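Local coordinates for probable adhesion protein (Pseudomonas aeruginosa PAO1, PDB 6R3Z) that binds a divalent metal ion, here nickel, and probably delivers ferrous iron to a transport system as its solute-binding protein, at residues R172-G178 and E190-E196; V222-D228 and K244-H250; N109-S115 and H177-L183. All coordinates share one frame. Residue numbers count along the deposited sequence, not the author numbering.

Contact 1: residues R172-G178 and E190-E196; sequences RVATIHG and EVTAVVE. With NI (nickel (II) ion), chain B.
Thr192 N donates to Val173 O at 2.8 Å, the shortest of four backbone hydrogen bonds between 172-178 and 190-196, whose strands 172-175 and 193-194 are parallel neighbours in a beta-alpha-beta unit. Thr175 follows, its N 3.0 Å from Ala193 O and its O accepting from Val195 N at 3.0 Å; past the strand ends, Glu196 N reaches Ile176 O at 3.0 Å. Thr175, chi1 p, also turns OG1 onto His177 O at 2.7 Å. At one end Arg172 NH1 donates to Thr192 OG1 (3.1 Å), and a water joins Val173 N, Glu190 O and Thr192 OG1. At the other, His177 (chi1 t) binds nickel through NE2 at 2.2 Å, while its ND1 makes a weak hydrogen bond to Glu196 OE1 at 3.0 Å. The register pairs Ala174 with Ala193 on one face of the sheet and Thr175 with Val194 on the other, CA-CA 4.7 and 5.0 Å. Val194 CG2 packs 3.6 Å from Thr175 OG1, and Ile176 CD1 lies 3.8 Å from Val195 CG2.

Contact 2: residues V222-D228 and K244-H250; sequences VIFSEID and KLYSLSH. With NI (nickel (II) ion), chain B.
Strands 222-226 and 244-248, the parallel pair of a beta-alpha-beta unit through helix 234-241, cross at -38°, axes 4.2 Å apart at closest, in unbroken register from Val222-Lys244 to Glu226-Leu248; 244-248 edges the four-stranded sheet. On the face bearing Val222, Phe224, Tyr246 and Leu248, Phe224 fits between two neighbours: CD1 meets Tyr246 CB and CB meets Leu248 CD1, both at 3.6 Å, chi1 m in all three. Val222 CG1 lies 3.8 Å from Tyr246 CE1. On the other face Leu245 (t, p) brings CD1 to 3.7 Å from Ile223 CG2, beside the hydrogen bond Ser247 OG to Ser225 OG (2.7 Å). Five backbone bonds hold the pair: Ile223 N-Lys244 O 2.9, Tyr246 N-Ile223 O 2.9, Ser225 N-Tyr246 O 2.8, Leu248 N-Ser225 O 2.9 and Ile227 N-Leu248 O 3.0 Å. Glu226 OE2 bonds Tyr180 OH. One water satisfies Glu226 OE1, Asp228 N, Leu248 O and His250 N where strand pairing stops, so polar groups there are bridged beside His250, whose NE2 binds nickel at 2.2 Å.

Contact 3: residues N109-S115 and H177-L183; sequences NPHTFLS and HGAYDYL. With NI (nickel (II) ion), chain B.
Residues 109-115 form an irregular loop with a type I turn from His111 to Leu114, closed by Leu114 N to His111 O at 3.1 Å; Ser115 is the N-cap of the following helix. Residues 177-183 run from just past strand 172-175 into helix 181-185, whose N-cap position is Tyr180. The backbones come together at His111-Ala179 (CA-CA 5.4 Å) and Ser115-Leu183 (4.7 Å). Asn109, chi1 t, makes an Asx turn: its OD1 accepts from His111 N at 3.0 Å and also from His111 ND1 at 2.8 Å, while its ND2 crosses to Gly178 O at 2.8 Å. Thus one amide both orients the imidazole and ties the loop to 177-183. Tyr182 (chi1 m) points at the loop, OH donating to Asn109 O at 2.6 Å, and one ring face receives Thr112 CA in a CH-pi contact, 4.0 Å from the centroid. Likewise Ala179 CA sits 3.6 Å from the centroid of the His111 ring, over its face. Leu114 CD1 packs 3.7 Å from Ala179 CB and 3.9 Å from Tyr180 CE1. A water links Ser115 OG, which also caps the backbone N of Ala118, to Tyr182 O. His111 NE2 and His177 NE2 each bind nickel at 2.2 Å, their rings at 82°. With His41, His66, His199 and His250 they complete a six-histidine metal site, set in a solute-binding protein of family 9.

From the N terminus, the chain completes the four-stranded sheet of strands 29-32, 8-11, 58-61 and 84-86 before reaching 109-115. Contact 3 then closes the long, mostly helical excursion to 177-183, bringing the loop between strand 84-86 and helix 116-133 against the start of helix 181-185. Contact 1 closes the short crossover through that helix; the two cross in sequence and share His177 and Gly178. Contact 2 follows in series, closing the crossover through helix 234-241. Contacts 1 and 2 belong to one sheet, where Ala174 N lies 3.0 Å from Val222 O. Glu226 OE2, 2.7 Å from Tyr180 OH, connects contacts 2 and 3. All three converge on nickel, contributing His111, His177 and His250.

Contact 1: residues R172-G178 and E190-E196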
loop_
_atom_site.group_PDB
_atom_site.type_symbol
_atom_site.label_atom_id
_atom_site.label_comp_id
_atom_site.label_asym_id
_atom_site.label_seq_id
_atom_site.Cartn_x
_atom_site.Cartn_y
_atom_site.Cartn_z
ATOM N N ARG A 172 13.116 -6.351 17.753
ATOM C CA ARG A 172 13.406 -5.354 16.716
ATOM C C ARG A 172 13.121 -5.946 15.354
ATOM O O ARG A 172 13.398 -7.122 15.105
ATOM C CB ARG A 172 14.824 -4.813 16.809
ATOM C CG ARG A 172 15.020 -3.753 17.910
ATOM C CD ARG A 172 16.400 -3.122 17.769
ATOM N NE ARG A 172 16.758 -2.224 18.873
ATOM C CZ ARG A 172 16.461 -0.927 18.917
ATOM N NH1 ARG A 172 15.744 -0.368 17.946
ATOM N NH2 ARG A 172 16.848 -0.186 19.950
ATOM N N VAL A 173 12.581 -5.107 14.466
ATOM C CA VAL A 173 12.120 -5.464 13.123
ATOM C C VAL A 173 12.855 -4.659 12.046
ATOM O O VAL A 173 13.070 -3.466 12.212
ATOM C CB VAL A 173 10.580 -5.155 13.080
ATOM C CG1 VAL A 173 10.011 -5.131 11.668
ATOM C CG2 VAL A 173 9.800 -6.127 13.966
ATOM N N ALA A 174 13.188 -5.315 10.938
ATOM C CA ALA A 174 13.750 -4.671 9.754
ATOM C C ALA A 174 12.867 -5.045 8.535
ATOM O O ALA A 174 12.182 -6.072 8.555
ATOM C CB ALA A 174 15.181 -5.120 9.522
ATOM N N THR A 175 12.866 -4.207 7.489
ATOM C CA THR A 175 12.137 -4.495 6.255
ATOM C C THR A 175 13.061 -4.193 5.074
ATOM O O THR A 175 13.960 -3.359 5.209
ATOM C CB THR A 175 10.789 -3.745 6.119
ATOM O OG1 THR A 175 11.000 -2.345 5.854
ATOM C CG2 THR A 175 9.847 -3.955 7.321
ATOM N N ILE A 176 12.837 -4.838 3.921
ATOM C CA ILE A 176 13.659 -4.540 2.719
ATOM C C ILE A 176 13.151 -3.209 2.117
ATOM O O ILE A 176 13.935 -2.270 1.939
ATOM C CB ILE A 176 13.568 -5.697 1.671
ATOM C CG1 ILE A 176 14.189 -7.027 2.189
ATOM C CG2 ILE A 176 14.202 -5.273 0.315
ATOM C CD1 ILE A 176 15.668 -7.011 2.541
ATOM N N HIS A 177 11.830 -3.152 1.814
ATOM C CA HIS A 177 11.138 -1.986 1.249
ATOM C C HIS A 177 10.532 -1.194 2.410
ATOM O O HIS A 177 10.073 -1.802 3.374
ATOM C CB HIS A 177 10.049 -2.454 0.265
ATOM C CG HIS A 177 9.507 -1.396 -0.644
ATOM N ND1 HIS A 177 10.134 -1.088 -1.848
ATOM C CD2 HIS A 177 8.361 -0.681 -0.556
ATOM C CE1 HIS A 177 9.363 -0.182 -2.432
ATOM N NE2 HIS A 177 8.267 0.069 -1.709
ATOM N N GLY A 178 10.554 0.139 2.333
ATOM C CA GLY A 178 10.010 0.980 3.412
ATOM C C GLY A 178 8.486 1.096 3.386
ATOM O O GLY A 178 7.947 2.189 3.559
ATOM N N GLU A 190 7.401 -0.529 15.651
ATOM C CA GLU A 190 8.209 0.358 14.819
ATOM C C GLU A 190 9.214 -0.475 14.010
ATOM O O GLU A 190 9.588 -1.571 14.424
ATOM C CB GLU A 190 9.016 1.289 15.738
ATOM C CG GLU A 190 8.670 2.760 15.633
ATOM C CD GLU A 190 9.563 3.660 16.473
ATOM O OE1 GLU A 190 10.189 3.158 17.437
ATOM O OE2 GLU A 190 9.640 4.870 16.164
ATOM N N VAL A 191 9.658 0.065 12.877
ATOM C CA VAL A 191 10.674 -0.554 12.028
ATOM C C VAL A 191 12.036 0.051 12.453
ATOM O O VAL A 191 12.243 1.270 12.350
ATOM C CB VAL A 191 10.406 -0.326 10.513
ATOM C CG1 VAL A 191 11.556 -0.872 9.668
ATOM C CG2 VAL A 191 9.082 -0.965 10.082
ATOM N N THR A 192 12.961 -0.797 12.918
ATOM C CA THR A 192 14.298 -0.341 13.320
ATOM C C THR A 192 15.114 0.091 12.083
ATOM O O THR A 192 15.802 1.122 12.112
ATOM C CB THR A 192 15.029 -1.446 14.115
ATOM O OG1 THR A 192 14.451 -1.529 15.417
ATOM C CG2 THR A 192 16.540 -1.173 14.283
ATOM N N ALA A 193 15.072 -0.730 11.016
ATOM C CA ALA A 193 15.882 -0.441 9.840
ATOM C C ALA A 193 15.211 -0.882 8.548
ATOM O O ALA A 193 14.541 -1.902 8.522
ATOM C CB ALA A 193 17.246 -1.129 9.976
ATOM N N VAL A 194 15.449 -0.121 7.466
ATOM C CA VAL A 194 14.960 -0.415 6.110
ATOM C C VAL A 194 16.232 -0.591 5.253
ATOM O O VAL A 194 17.112 0.284 5.245
ATOM C CB VAL A 194 14.012 0.707 5.580
ATOM C CG1 VAL A 194 13.655 0.493 4.108
ATOM C CG2 VAL A 194 12.743 0.808 6.436
ATOM N N VAL A 195 16.347 -1.743 4.579
ATOM C CA VAL A 195 17.532 -2.079 3.781
ATOM C C VAL A 195 17.687 -1.152 2.567
ATOM O O VAL A 195 18.805 -0.688 2.306
ATOM C CB VAL A 195 17.582 -3.587 3.408
ATOM C CG1 VAL A 195 18.867 -3.935 2.641
ATOM C CG2 VAL A 195 17.432 -4.460 4.656
ATOM N N GLU A 196 16.598 -0.896 1.827
ATOM C CA GLU A 196 16.668 0.009 0.668
ATOM C C GLU A 196 16.994 1.436 1.168
ATOM O O GLU A 196 16.305 1.959 2.050
ATOM C CB GLU A 196 15.350 0.000 -0.099
ATOM C CG GLU A 196 15.188 -1.266 -0.924
ATOM C CD GLU A 196 13.979 -1.307 -1.840
ATOM O OE1 GLU A 196 13.044 -0.495 -1.664
ATOM O OE2 GLU A 196 13.980 -2.158 -2.753
HETATM NI NI NI B . 6.631 1.281 -2.490
HETATM O O HOH W 1 11.942 -2.509 15.432
HETATM O O HOH W 2 11.780 -3.609 -2.640
HETATM O O HOH W 3 12.048 1.404 0.203
#

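Contact 2: residues V222-D228 and K244-H250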
loop_
_atom_site.group_PDB
_atom_site.type_symbol
_atom_site.label_atom_id
_atom_site.label_comp_id
_atom_site.label_asym_id
_atom_site.label_seq_id
_atom_site.Cartn_x
_atom_site.Cartn_y
_atom_site.Cartn_z
ATOM N N VAL A 222 13.728 -10.043 13.294
ATOM C CA VAL A 222 13.050 -10.467 12.070
ATOM C C VAL A 222 13.269 -9.474 10.939
ATOM O O VAL A 222 13.477 -8.285 11.191
ATOM C CB VAL A 222 11.526 -10.742 12.286
ATOM C CG1 VAL A 222 11.274 -11.724 13.434
ATOM C CG2 VAL A 222 10.732 -9.455 12.494
ATOM N N ILE A 223 13.181 -9.973 9.697
ATOM C CA ILE A 223 13.219 -9.151 8.498
ATOM C C ILE A 223 12.005 -9.524 7.622
ATOM O O ILE A 223 11.739 -10.717 7.408
ATOM C CB ILE A 223 14.579 -9.154 7.734
ATOM C CG1 ILE A 223 14.584 -8.096 6.588
ATOM C CG2 ILE A 223 14.950 -10.567 7.229
ATOM C CD1 ILE A 223 15.987 -7.564 6.192
ATOM N N PHE A 224 11.266 -8.505 7.158
ATOM C CA PHE A 224 10.142 -8.681 6.246
ATOM C C PHE A 224 10.584 -8.287 4.849
ATOM O O PHE A 224 10.894 -7.111 4.605
ATOM C CB PHE A 224 8.900 -7.887 6.680
ATOM C CG PHE A 224 8.321 -8.305 8.008
ATOM C CD1 PHE A 224 7.575 -9.477 8.127
ATOM C CD2 PHE A 224 8.528 -7.537 9.148
ATOM C CE1 PHE A 224 7.052 -9.874 9.363
ATOM C CE2 PHE A 224 8.020 -7.942 10.389
ATOM C CZ PHE A 224 7.254 -9.093 10.484
ATOM N N SER A 225 10.663 -9.281 3.948
ATOM C CA SER A 225 11.046 -9.067 2.552
ATOM C C SER A 225 9.811 -8.904 1.635
ATOM O O SER A 225 8.671 -9.011 2.090
ATOM C CB SER A 225 11.984 -10.174 2.058
ATOM O OG SER A 225 11.315 -11.423 1.986
ATOM N N GLU A 226 10.050 -8.636 0.344
ATOM C CA GLU A 226 8.980 -8.428 -0.633
ATOM C C GLU A 226 8.588 -9.678 -1.392
ATOM O O GLU A 226 9.433 -10.303 -2.033
ATOM C CB GLU A 226 9.415 -7.356 -1.674
ATOM C CG GLU A 226 9.547 -5.946 -1.106
ATOM C CD GLU A 226 8.221 -5.448 -0.581
ATOM O OE1 GLU A 226 7.339 -5.102 -1.401
ATOM O OE2 GLU A 226 8.040 -5.491 0.656
ATOM N N ILE A 227 7.280 -9.982 -1.410
ATOM C CA ILE A 227 6.765 -11.065 -2.239
ATOM C C ILE A 227 6.649 -10.562 -3.711
ATOM O O ILE A 227 6.955 -11.311 -4.641
ATOM C CB ILE A 227 5.372 -11.558 -1.735
ATOM C CG1 ILE A 227 5.439 -12.103 -0.289
ATOM C CG2 ILE A 227 4.790 -12.610 -2.691
ATOM C CD1 ILE A 227 4.037 -12.282 0.424
ATOM N N ASP A 228 6.157 -9.306 -3.899
ATOM C CA ASP A 228 5.792 -8.745 -5.201
ATOM C C ASP A 228 6.916 -8.649 -6.214
ATOM O O ASP A 228 6.853 -9.321 -7.241
ATOM C CB ASP A 228 5.098 -7.389 -5.027
ATOM C CG ASP A 228 3.679 -7.524 -4.496
ATOM O OD1 ASP A 228 3.196 -8.690 -4.350
ATOM O OD2 ASP A 228 3.057 -6.478 -4.197
ATOM N N LYS A 244 15.657 -14.042 11.217
ATOM C CA LYS A 244 14.534 -14.818 10.687
ATOM C C LYS A 244 13.808 -14.028 9.587
ATOM O O LYS A 244 13.507 -12.848 9.763
ATOM C CB LYS A 244 13.535 -15.215 11.795
ATOM C CG LYS A 244 14.034 -16.301 12.739
ATOM C CD LYS A 244 12.932 -16.725 13.714
ATOM C CE LYS A 244 13.396 -17.786 14.690
ATOM N NZ LYS A 244 12.331 -18.139 15.670
ATOM N N LEU A 245 13.539 -14.686 8.463
ATOM C CA LEU A 245 12.915 -14.065 7.310
ATOM C C LEU A 245 11.427 -14.414 7.139
ATOM O O LEU A 245 11.039 -15.585 7.189
ATOM C CB LEU A 245 13.708 -14.451 6.038
ATOM C CG LEU A 245 13.138 -14.003 4.687
ATOM C CD1 LEU A 245 13.334 -12.528 4.483
ATOM C CD2 LEU A 245 13.759 -14.804 3.543
ATOM N N TYR A 246 10.617 -13.373 6.905
ATOM C CA TYR A 246 9.196 -13.450 6.580
ATOM C C TYR A 246 9.006 -12.540 5.358
ATOM O O TYR A 246 9.878 -11.711 5.077
ATOM C CB TYR A 246 8.316 -12.994 7.758
ATOM C CG TYR A 246 8.523 -13.812 9.014
ATOM C CD1 TYR A 246 9.505 -13.467 9.937
ATOM C CD2 TYR A 246 7.718 -14.917 9.297
ATOM C CE1 TYR A 246 9.702 -14.208 11.099
ATOM C CE2 TYR A 246 7.910 -15.670 10.464
ATOM C CZ TYR A 246 8.917 -15.317 11.351
ATOM O OH TYR A 246 9.153 -16.001 12.518
ATOM N N SER A 247 7.928 -12.738 4.604
ATOM C CA SER A 247 7.679 -11.934 3.423
ATOM C C SER A 247 6.266 -11.359 3.455
ATOM O O SER A 247 5.322 -12.003 3.950
ATOM C CB SER A 247 7.921 -12.747 2.156
ATOM O OG SER A 247 9.272 -13.173 2.076
ATOM N N LEU A 248 6.156 -10.124 2.958
ATOM C CA LEU A 248 4.927 -9.347 2.902
ATOM C C LEU A 248 4.626 -8.865 1.495
ATOM O O LEU A 248 5.528 -8.767 0.648
ATOM C CB LEU A 248 5.000 -8.152 3.873
ATOM C CG LEU A 248 5.216 -8.446 5.371
ATOM C CD1 LEU A 248 5.398 -7.153 6.137
ATOM C CD2 LEU A 248 4.039 -9.268 5.983
ATOM N N SER A 249 3.353 -8.537 1.267
ATOM C CA SER A 249 2.872 -8.040 0.000
ATOM C C SER A 249 2.683 -6.522 0.031
ATOM O O SER A 249 2.001 -5.994 0.908
ATOM C CB SER A 249 1.559 -8.718 -0.385
ATOM O OG SER A 249 1.077 -8.183 -1.607
ATOM N N HIS A 250 3.215 -5.844 -0.993
ATOM C CA HIS A 250 3.034 -4.400 -1.208
ATOM C C HIS A 250 1.642 -4.217 -1.924
ATOM O O HIS A 250 1.240 -3.084 -2.207
ATOM C CB HIS A 250 4.156 -3.929 -2.158
ATOM C CG HIS A 250 4.374 -2.443 -2.269
ATOM N ND1 HIS A 250 3.434 -1.603 -2.869
ATOM C CD2 HIS A 250 5.502 -1.722 -2.025
ATOM C CE1 HIS A 250 4.006 -0.401 -2.915
ATOM N NE2 HIS A 250 5.236 -0.423 -2.404
HETATM NI NI NI B . 6.631 1.281 -2.490
HETATM O O HOH W 4 5.642 -7.294 -1.805
#

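Contact 3: residues N109-S115 and H177-L183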
loop_
_atom_site.group_PDB
_atom_site.type_symbol
_atom_site.label_atom_id
_atom_site.label_comp_id
_atom_site.label_asym_id
_atom_site.label_seq_id
_atom_site.Cartn_x
_atom_site.Cartn_y
_atom_site.Cartn_z
ATOM N N ASN A 109 6.382 8.899 4.531
ATOM C CA ASN A 109 6.185 7.554 4.012
ATOM C C ASN A 109 4.864 7.520 3.195
ATOM O O ASN A 109 3.792 7.753 3.745
ATOM C CB ASN A 109 6.176 6.504 5.138
ATOM C CG ASN A 109 6.279 5.081 4.598
ATOM O OD1 ASN A 109 5.654 4.724 3.581
ATOM N ND2 ASN A 109 7.053 4.235 5.275
ATOM N N PRO A 110 4.924 7.218 1.888
ATOM C CA PRO A 110 3.694 7.255 1.075
ATOM C C PRO A 110 2.820 5.993 1.114
ATOM O O PRO A 110 1.785 5.971 0.438
ATOM C CB PRO A 110 4.234 7.511 -0.334
ATOM C CG PRO A 110 5.564 6.803 -0.350
ATOM C CD PRO A 110 6.115 6.912 1.057
ATOM N N HIS A 111 3.243 4.933 1.838
ATOM C CA HIS A 111 2.529 3.637 1.886
ATOM C C HIS A 111 1.344 3.599 2.861
ATOM O O HIS A 111 1.170 2.617 3.594
ATOM C CB HIS A 111 3.517 2.498 2.186
ATOM C CG HIS A 111 4.623 2.393 1.192
ATOM N ND1 HIS A 111 5.806 3.100 1.359
ATOM C CD2 HIS A 111 4.713 1.643 0.062
ATOM C CE1 HIS A 111 6.569 2.769 0.327
ATOM N NE2 HIS A 111 5.947 1.910 -0.492
ATOM N N THR A 112 0.529 4.675 2.866
ATOM C CA THR A 112 -0.646 4.803 3.758
ATOM C C THR A 112 -1.667 3.682 3.503
ATOM O O THR A 112 -2.381 3.267 4.437
ATOM C CB THR A 112 -1.305 6.174 3.567
ATOM O OG1 THR A 112 -1.778 6.264 2.216
ATOM C CG2 THR A 112 -0.351 7.348 3.896
ATOM N N PHE A 113 -1.717 3.170 2.237
ATOM C CA PHE A 113 -2.640 2.076 1.870
ATOM C C PHE A 113 -2.317 0.761 2.596
ATOM O O PHE A 113 -3.167 -0.120 2.639
ATOM C CB PHE A 113 -2.698 1.865 0.351
ATOM C CG PHE A 113 -1.342 1.849 -0.315
ATOM C CD1 PHE A 113 -0.641 0.653 -0.475
ATOM C CD2 PHE A 113 -0.770 3.024 -0.796
ATOM C CE1 PHE A 113 0.606 0.635 -1.108
ATOM C CE2 PHE A 113 0.493 3.008 -1.415
ATOM C CZ PHE A 113 1.179 1.812 -1.550
ATOM N N LEU A 114 -1.115 0.622 3.176
ATOM C CA LEU A 114 -0.795 -0.601 3.915
ATOM C C LEU A 114 -1.055 -0.413 5.414
ATOM O O LEU A 114 -0.192 -0.644 6.242
ATOM C CB LEU A 114 0.611 -1.141 3.597
ATOM C CG LEU A 114 0.862 -1.475 2.116
ATOM C CD1 LEU A 114 2.334 -1.692 1.836
ATOM C CD2 LEU A 114 0.039 -2.659 1.654
ATOM N N SER A 115 -2.238 0.082 5.737
ATOM C CA SER A 115 -2.716 0.327 7.098
ATOM C C SER A 115 -4.214 0.171 7.026
ATOM O O SER A 115 -4.837 0.725 6.113
ATOM C CB SER A 115 -2.399 1.750 7.541
ATOM O OG SER A 115 -3.220 2.163 8.631
ATOM N N HIS A 177 11.830 -3.152 1.814
ATOM C CA HIS A 177 11.138 -1.986 1.249
ATOM C C HIS A 177 10.532 -1.194 2.410
ATOM O O HIS A 177 10.073 -1.802 3.374
ATOM C CB HIS A 177 10.049 -2.454 0.265
ATOM C CG HIS A 177 9.507 -1.396 -0.644
ATOM N ND1 HIS A 177 10.134 -1.088 -1.848
ATOM C CD2 HIS A 177 8.361 -0.681 -0.556
ATOM C CE1 HIS A 177 9.363 -0.182 -2.432
ATOM N NE2 HIS A 177 8.267 0.069 -1.709
ATOM N N GLY A 178 10.554 0.139 2.333
ATOM C CA GLY A 178 10.010 0.980 3.412
ATOM C C GLY A 178 8.486 1.096 3.386
ATOM O O GLY A 178 7.947 2.189 3.559
ATOM N N ALA A 179 7.782 -0.026 3.176
ATOM C CA ALA A 179 6.333 -0.059 2.984
ATOM C C ALA A 179 5.484 -0.336 4.215
ATOM O O ALA A 179 4.257 -0.197 4.118
ATOM C CB ALA A 179 6.003 -1.118 1.932
ATOM N N TYR A 180 6.089 -0.821 5.326
ATOM C CA TYR A 180 5.311 -1.390 6.430
ATOM C C TYR A 180 5.280 -0.621 7.750
ATOM O O TYR A 180 4.773 -1.149 8.749
ATOM C CB TYR A 180 5.802 -2.831 6.655
ATOM C CG TYR A 180 5.742 -3.617 5.360
ATOM C CD1 TYR A 180 4.519 -3.910 4.760
ATOM C CD2 TYR A 180 6.899 -3.872 4.625
ATOM C CE1 TYR A 180 4.449 -4.559 3.528
ATOM C CE2 TYR A 180 6.844 -4.516 3.383
ATOM C CZ TYR A 180 5.614 -4.825 2.823
ATOM O OH TYR A 180 5.534 -5.454 1.597
ATOM N N ASP A 181 5.737 0.636 7.752
ATOM C CA ASP A 181 5.698 1.426 8.980
ATOM C C ASP A 181 4.242 1.624 9.465
ATOM O O ASP A 181 3.990 1.429 10.653
ATOM C CB ASP A 181 6.448 2.748 8.785
ATOM C CG ASP A 181 7.897 2.497 8.377
ATOM O OD1 ASP A 181 8.139 2.198 7.173
ATOM O OD2 ASP A 181 8.782 2.558 9.262
ATOM N N TYR A 182 3.283 1.925 8.540
ATOM C CA TYR A 182 1.866 2.094 8.940
ATOM C C TYR A 182 1.267 0.756 9.384
ATOM O O TYR A 182 0.488 0.713 10.336
ATOM C CB TYR A 182 1.008 2.650 7.801
ATOM C CG TYR A 182 1.420 4.022 7.333
ATOM C CD1 TYR A 182 0.998 5.165 8.005
ATOM C CD2 TYR A 182 2.259 4.179 6.234
ATOM C CE1 TYR A 182 1.397 6.434 7.594
ATOM C CE2 TYR A 182 2.661 5.449 5.806
ATOM C CZ TYR A 182 2.229 6.571 6.494
ATOM O OH TYR A 182 2.610 7.830 6.102
ATOM N N LEU A 183 1.621 -0.331 8.682
ATOM C CA LEU A 183 1.130 -1.671 9.016
ATOM C C LEU A 183 1.585 -2.081 10.418
ATOM O O LEU A 183 0.764 -2.529 11.222
ATOM C CB LEU A 183 1.617 -2.691 7.980
ATOM C CG LEU A 183 0.926 -4.065 8.047
ATOM C CD1 LEU A 183 0.741 -4.649 6.670
ATOM C CD2 LEU A 183 1.707 -5.014 8.914
HETATM NI NI NI B . 6.631 1.281 -2.490
HETATM O O HOH W 5 -1.635 2.682 10.743
#